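Local coordinates for protein carbohydrate esterase family 2 (CE2) (Chaetomium olivicolor, PDB 4XVH) that probably removes acetyl groups from xylan as a family 2 carbohydrate esterase, joining a jelly-roll beta-sandwich domain to an SGNH-type hydrolase domain, at residues S30-V44 and V55-P67. Sequence-based numbering, arbitrary orientation.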
ATOM      1  N   SER A  30     -13.163  19.874  19.444  1.00 31.62           N
ATOM      2  CA  SER A  30     -13.667  18.959  18.428  1.00 30.67           C
ATOM      3  C   SER A  30     -13.277  19.368  17.010  1.00 28.89           C
ATOM      4  O   SER A  30     -13.133  20.562  16.716  1.00 30.58           O
ATOM      5  CB  SER A  30     -15.199  18.863  18.528  1.00 33.75           C
ATOM      6  OG  SER A  30     -15.704  17.996  17.528  1.00 34.64           O
ATOM      7  N   ALA A  31     -13.118  18.366  16.144  1.00 27.76           N
ATOM      8  CA  ALA A  31     -12.938  18.583  14.706  1.00 27.98           C
ATOM      9  C   ALA A  31     -13.751  17.549  13.926  1.00 28.00           C
ATOM     10  O   ALA A  31     -13.969  16.426  14.394  1.00 25.31           O
ATOM     11  CB  ALA A  31     -11.454  18.513  14.317  1.00 26.28           C
ATOM     12  N   THR A  32     -14.211  17.938  12.742  1.00 30.31           N
ATOM     13  CA  THR A  32     -14.961  17.008  11.898  1.00 30.55           C
ATOM     14  C   THR A  32     -14.394  16.974  10.487  1.00 30.09           C
ATOM     15  O   THR A  32     -14.197  18.015   9.853  1.00 30.58           O
ATOM     16  CB  THR A  32     -16.465  17.368  11.828  1.00 32.79           C
ATOM     17  OG1 THR A  32     -17.010  17.444  13.151  1.00 33.19           O
ATOM     18  CG2 THR A  32     -17.225  16.299  11.041  1.00 32.54           C
ATOM     19  N   ILE A  33     -14.093  15.765  10.020  1.00 29.48           N
ATOM     20  CA  ILE A  33     -13.683  15.547   8.639  1.00 28.33           C
ATOM     21  C   ILE A  33     -14.915  15.253   7.825  1.00 28.53           C
ATOM     22  O   ILE A  33     -15.425  14.155   7.867  1.00 28.28           O
ATOM     23  CB  ILE A  33     -12.693  14.398   8.516  1.00 26.04           C
ATOM     24  CG1 ILE A  33     -11.510  14.626   9.445  1.00 23.38           C
ATOM     25  CG2 ILE A  33     -12.236  14.256   7.076  1.00 27.00           C
ATOM     26  CD1 ILE A  33     -10.688  13.392   9.671  1.00 20.49           C
ATOM     27  N   GLY A  34     -15.417  16.257   7.113  1.00 30.07           N
ATOM     28  CA  GLY A  34     -16.618  16.070   6.329  1.00 31.33           C
ATOM     29  C   GLY A  34     -16.438  14.997   5.264  1.00 29.51           C
ATOM     30  O   GLY A  34     -15.348  14.774   4.768  1.00 27.55           O
ATOM     31  N   ILE A  35     -17.528  14.335   4.914  1.00 30.05           N
ATOM     32  CA  ILE A  35     -17.518  13.344   3.856  1.00 29.66           C
ATOM     33  C   ILE A  35     -18.522  13.748   2.793  1.00 31.74           C
ATOM     34  O   ILE A  35     -19.706  13.898   3.073  1.00 33.11           O
ATOM     35  CB  ILE A  35     -17.842  11.942   4.398  1.00 30.38           C
ATOM     36  CG1 ILE A  35     -16.676  11.467   5.284  1.00 30.85           C
ATOM     37  CG2 ILE A  35     -18.133  10.957   3.252  1.00 29.36           C
ATOM     38  CD1 ILE A  35     -16.792  10.042   5.764  1.00 31.74           C
ATOM     39  N   ALA A  36     -18.034  13.933   1.577  1.00 31.30           N
ATOM     40  CA  ALA A  36     -18.885  14.334   0.477  1.00 34.38           C
ATOM     41  C   ALA A  36     -19.724  13.146   0.033  1.00 34.25           C
ATOM     42  O   ALA A  36     -20.928  13.258  -0.134  1.00 34.57           O
ATOM     43  CB  ALA A  36     -18.046  14.885  -0.674  1.00 34.33           C
ATOM     44  N   SER A  37     -19.088  11.991  -0.113  1.00 32.97           N
ATOM     45  CA  SER A  37     -19.819  10.795  -0.482  1.00 33.98           C
ATOM     46  C   SER A  37     -19.000   9.576  -0.158  1.00 32.80           C
ATOM     47  O   SER A  37     -17.772   9.647  -0.046  1.00 30.63           O
ATOM     48  CB  SER A  37     -20.169  10.801  -1.975  1.00 35.08           C
ATOM     49  OG  SER A  37     -19.066  10.434  -2.789  1.00 33.03           O
ATOM     50  N   VAL A  38     -19.664   8.441  -0.025  1.00 33.13           N
ATOM     51  CA  VAL A  38     -18.908   7.226   0.200  1.00 34.24           C
ATOM     52  C   VAL A  38     -19.504   6.149  -0.700  1.00 36.04           C
ATOM     53  O   VAL A  38     -20.713   6.137  -0.946  1.00 36.52           O
ATOM     54  CB  VAL A  38     -18.887   6.833   1.701  1.00 41.32           C
ATOM     55  CG1 VAL A  38     -20.264   6.837   2.284  1.00 43.96           C
ATOM     56  CG2 VAL A  38     -18.257   5.507   1.883  1.00 40.40           C
ATOM     57  N   SER A  39     -18.648   5.311  -1.284  1.00 35.35           N
ATOM     58  CA  SER A  39     -19.155   4.193  -2.069  1.00 36.24           C
ATOM     59  C   SER A  39     -18.554   2.885  -1.579  1.00 32.60           C
ATOM     60  O   SER A  39     -17.416   2.865  -1.091  1.00 29.84           O
ATOM     61  CB  SER A  39     -18.879   4.386  -3.561  1.00 38.67           C
ATOM     62  OG  SER A  39     -17.530   4.680  -3.807  1.00 38.78           O
ATOM     63  N   GLY A  40     -19.348   1.819  -1.696  1.00 32.44           N
ATOM     64  CA  GLY A  40     -18.949   0.483  -1.299  1.00 32.48           C
ATOM     65  C   GLY A  40     -18.599   0.418   0.168  1.00 31.14           C
ATOM     66  O   GLY A  40     -19.232   1.085   0.996  1.00 32.10           O
ATOM     67  N   THR A  41     -17.598  -0.380   0.514  1.00 27.40           N
ATOM     68  CA  THR A  41     -17.263  -0.505   1.926  1.00 25.98           C
ATOM     69  C   THR A  41     -15.828  -0.021   2.112  1.00 23.48           C
ATOM     70  O   THR A  41     -15.025  -0.050   1.178  1.00 22.28           O
ATOM     71  CB  THR A  41     -17.436  -1.965   2.470  1.00 25.32           C
ATOM     72  OG1 THR A  41     -16.753  -2.878   1.611  1.00 24.70           O
ATOM     73  CG2 THR A  41     -18.925  -2.373   2.594  1.00 27.90           C
ATOM     74  N   ASN A  42     -15.536   0.468   3.309  1.00 22.05           N
ATOM     75  CA  ASN A  42     -14.275   1.149   3.592  1.00 21.73           C
ATOM     76  C   ASN A  42     -13.944   0.971   5.048  1.00 21.78           C
ATOM     77  O   ASN A  42     -14.853   0.727   5.847  1.00 21.67           O
ATOM     78  CB  ASN A  42     -14.370   2.654   3.296  1.00 21.28           C
ATOM     79  CG  ASN A  42     -14.763   2.941   1.878  1.00 22.85           C
ATOM     80  OD1 ASN A  42     -13.916   2.990   0.989  1.00 24.04           O
ATOM     81  ND2 ASN A  42     -16.064   3.094   1.644  1.00 22.86           N
ATOM     82  N   SER A  43     -12.679   1.149   5.426  1.00 20.12           N
ATOM     83  CA  SER A  43     -12.408   1.369   6.850  1.00 19.96           C
ATOM     84  C   SER A  43     -11.198   2.260   6.950  1.00 19.66           C
ATOM     85  O   SER A  43     -10.376   2.295   6.041  1.00 18.37           O
ATOM     86  CB  SER A  43     -12.193   0.065   7.628  1.00 21.00           C
ATOM     87  OG  SER A  43     -11.022  -0.607   7.231  1.00 20.71           O
ATOM     88  N   VAL A  44     -11.124   2.997   8.043  1.00 18.33           N
ATOM     89  CA  VAL A  44     -10.067   3.951   8.254  1.00 19.14           C
ATOM     90  C   VAL A  44      -9.615   3.821   9.683  1.00 18.68           C
ATOM     91  O   VAL A  44     -10.398   3.376  10.553  1.00 18.97           O
ATOM     92  CB  VAL A  44     -10.540   5.430   8.009  1.00 18.30           C
ATOM     93  CG1 VAL A  44     -11.041   5.640   6.578  1.00 18.22           C
ATOM     94  CG2 VAL A  44     -11.633   5.794   9.028  1.00 19.74           C
ATOM     95  N   VAL A  55     -10.706   2.529  14.913  1.00 22.70           N
ATOM     96  CA  VAL A  55     -11.037   1.882  13.642  1.00 22.34           C
ATOM     97  C   VAL A  55     -12.485   2.152  13.291  1.00 22.75           C
ATOM     98  O   VAL A  55     -13.398   1.828  14.073  1.00 24.48           O
ATOM     99  CB  VAL A  55     -10.793   0.370  13.682  1.00 23.61           C
ATOM    100  CG1 VAL A  55     -11.154  -0.252  12.329  1.00 22.75           C
ATOM    101  CG2 VAL A  55      -9.325   0.091  14.063  1.00 23.21           C
ATOM    102  N   ILE A  56     -12.696   2.764  12.129  1.00 20.45           N
ATOM    103  CA  ILE A  56     -14.021   3.149  11.709  1.00 22.59           C
ATOM    104  C   ILE A  56     -14.339   2.505  10.369  1.00 24.25           C
ATOM    105  O   ILE A  56     -13.533   2.606   9.453  1.00 22.26           O
ATOM    106  CB  ILE A  56     -14.125   4.667  11.597  1.00 23.34           C
ATOM    107  CG1 ILE A  56     -13.750   5.322  12.922  1.00 24.26           C
ATOM    108  CG2 ILE A  56     -15.544   5.092  11.186  1.00 24.06           C
ATOM    109  CD1 ILE A  56     -13.571   6.836  12.794  1.00 24.22           C
ATOM    110  N   SER A  57     -15.487   1.836  10.263  1.00 26.15           N
ATOM    111  CA  SER A  57     -15.863   1.206   8.999  0.50 28.20           C
ATOM    112  C   SER A  57     -17.306   1.517   8.629  1.00 31.51           C
ATOM    113  O   SER A  57     -17.780   1.095   7.586  1.00 32.42           O
ATOM    114  CB  SER A  57     -15.658  -0.310   9.044  0.50 28.03           C
ATOM    115  OG  SER A  57     -16.531  -0.924   9.966  0.50 28.74           O
ATOM    116  N   ASP A  58     -17.984   2.279   9.481  1.00 39.83           N
ATOM    117  CA  ASP A  58     -19.314   2.772   9.162  1.00 45.87           C
ATOM    118  C   ASP A  58     -19.309   4.284   9.152  1.00 46.83           C
ATOM    119  O   ASP A  58     -18.927   4.926  10.127  1.00 46.85           O
ATOM    120  CB  ASP A  58     -20.343   2.249  10.149  1.00 51.59           C
ATOM    121  CG  ASP A  58     -20.997   0.975   9.667  1.00 58.05           C
ATOM    122  OD1 ASP A  58     -20.310   0.180   8.982  1.00 57.30           O
ATOM    123  OD2 ASP A  58     -22.211   0.784   9.953  1.00 64.10           O
ATOM    124  N   PHE A  59     -19.695   4.849   8.024  1.00 48.81           N
ATOM    125  CA  PHE A  59     -19.747   6.289   7.870  1.00 52.66           C
ATOM    126  C   PHE A  59     -21.194   6.656   7.607  1.00 64.03           C
ATOM    127  O   PHE A  59     -21.637   6.737   6.442  1.00 66.41           O
ATOM    128  CB  PHE A  59     -18.837   6.741   6.741  1.00 47.44           C
ATOM    129  CG  PHE A  59     -17.490   6.091   6.778  1.00 41.90           C
ATOM    130  CD1 PHE A  59     -16.446   6.684   7.458  1.00 39.08           C
ATOM    131  CD2 PHE A  59     -17.287   4.864   6.172  1.00 40.66           C
ATOM    132  CE1 PHE A  59     -15.197   6.078   7.511  1.00 36.45           C
ATOM    133  CE2 PHE A  59     -16.059   4.248   6.231  1.00 38.13           C
ATOM    134  CZ  PHE A  59     -15.012   4.861   6.901  1.00 36.18           C
ATOM    135  N   ALA A  60     -21.935   6.835   8.696  1.00 71.83           N
ATOM    136  CA  ALA A  60     -23.385   7.013   8.621  1.00 78.15           C
ATOM    137  C   ALA A  60     -23.742   8.146   7.665  1.00 80.76           C
ATOM    138  O   ALA A  60     -24.314   7.922   6.596  1.00 82.93           O
ATOM    139  CB  ALA A  60     -23.956   7.281   9.999  1.00 80.50           C
ATOM    140  N   GLY A  61     -23.387   9.359   8.055  1.00 80.50           N
ATOM    141  CA  GLY A  61     -23.627  10.451   7.159  1.00 82.22           C
ATOM    142  C   GLY A  61     -22.672  11.594   7.083  1.00 81.00           C
ATOM    143  O   GLY A  61     -21.948  11.752   6.130  1.00 80.41           O
ATOM    144  N   THR A  62     -22.696  12.424   8.104  1.00 80.40           N
ATOM    145  CA  THR A  62     -22.104  13.733   7.977  1.00 76.68           C
ATOM    146  C   THR A  62     -20.581  13.731   7.730  1.00 68.58           C
ATOM    147  O   THR A  62     -20.081  14.411   6.819  1.00 68.85           O
ATOM    148  CB  THR A  62     -22.466  14.601   9.214  1.00101.57           C
ATOM    149  OG1 THR A  62     -23.877  14.781   9.334  1.00105.61           O
ATOM    150  CG2 THR A  62     -21.794  15.981   9.179  1.00101.11           C
ATOM    151  N   GLY A  63     -19.874  12.944   8.523  1.00 60.35           N
ATOM    152  CA  GLY A  63     -18.444  12.983   8.498  1.00 51.52           C
ATOM    153  C   GLY A  63     -17.884  12.236   9.658  1.00 43.42           C
ATOM    154  O   GLY A  63     -18.589  11.595  10.344  1.00 42.76           O
ATOM    155  N   ILE A  64     -16.592  12.349   9.838  1.00 35.88           N
ATOM    156  CA  ILE A  64     -15.855  11.638  10.862  1.00 31.69           C
ATOM    157  C   ILE A  64     -15.414  12.639  11.911  1.00 30.62           C
ATOM    158  O   ILE A  64     -14.568  13.484  11.629  1.00 29.76           O
ATOM    159  CB  ILE A  64     -14.599  10.953  10.279  1.00 28.27           C
ATOM    160  CG1 ILE A  64     -14.966   9.891   9.243  1.00 28.88           C
ATOM    161  CG2 ILE A  64     -13.709  10.378  11.389  1.00 26.52           C
ATOM    162  CD1 ILE A  64     -13.754   9.441   8.430  1.00 27.17           C
ATOM    163  N   SER A  65     -15.959  12.560  13.114  1.00 30.31           N
ATOM    164  CA  SER A  65     -15.598  13.524  14.159  1.00 29.25           C
ATOM    165  C   SER A  65     -14.608  12.960  15.144  1.00 27.34           C
ATOM    166  O   SER A  65     -14.565  11.750  15.364  1.00 28.77           O
ATOM    167  CB  SER A  65     -16.840  13.976  14.908  1.00 32.31           C
ATOM    168  OG  SER A  65     -17.716  14.622  14.014  1.00 35.13           O
ATOM    169  N   THR A  66     -13.803  13.844  15.720  1.00 24.60           N
ATOM    170  CA  THR A  66     -12.907  13.493  16.807  1.00 23.31           C
ATOM    171  C   THR A  66     -13.730  12.908  17.987  1.00 26.18           C
ATOM    172  O   THR A  66     -14.932  13.169  18.103  1.00 26.95           O
ATOM    173  CB  THR A  66     -12.089  14.729  17.274  1.00 22.02           C
ATOM    174  OG1 THR A  66     -12.979  15.816  17.559  1.00 25.37           O
ATOM    175  CG2 THR A  66     -11.117  15.179  16.184  1.00 25.12           C
ATOM    176  N   PRO A  67     -13.091  12.095  18.848  1.00 26.29           N
ATOM    177  CA  PRO A  67     -13.783  11.465  19.986  1.00 28.22           C
ATOM    178  C   PRO A  67     -14.294  12.454  21.044  1.00 28.77           C
ATOM    179  O   PRO A  67     -13.658  13.485  21.302  1.00 28.38           O
ATOM    180  CB  PRO A  67     -12.697  10.545  20.583  1.00 27.74           C
ATOM    181  CG  PRO A  67     -11.415  11.099  20.099  1.00 26.89           C
ATOM    182  CD  PRO A  67     -11.719  11.578  18.705  1.00 26.02           C
TER
HETATM  183  O   HOH W   1     -16.535  15.524  18.329  1.00 32.85           O
HETATM  184  O   HOH W   2     -22.111  11.486   2.993  0.50 35.91           O
HETATM  185  O   HOH W   3     -17.801   0.719   5.019  1.00 25.58           O
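With CG beside its backbone N (chi1 -45°), Phe59 brings its ring against Ile35 and Val44, which belong to the two different sheets of the N-terminal jelly-roll beta sandwich. Ile35 meets it at about a right angle: its extended chain (chi2 -174°) carries CD1 to 3.8 Å from Phe59 CD1 and also against Ile64 CG1. Val44 CG2 lies at the ring edge, 3.9 Å from Phe59 CE1, and Asn42 CB touches Phe59 CE2. Ile90 of strand 88-97 touches both Phe59 and Val44, while Leu79 of strand 73-81 touches Ile33, Val44 and Ile64.

Both segments contribute to both sheets. Strand 31-35 runs antiparallel to edge strand 63-65, where Ile33 and Ile64 exchange two nearly straight backbone hydrogen bonds; in the other sheet Val44 and Ile56 form a second hydrogen-bonded pair. On the face away from Ile33 and Ile64, Thr32 OG1 and Ser65 OG share a hydrogen bond of 3.0 Å. Asn42 is held at both ends of its amide, OD1 by Arg81 and ND2 by Ser39 O. Beyond the strand end, Thr66 grips Ala31 twice: its N donates to Ala31 O, and its OG1 accepts from Ala31 N at 2.9 Å.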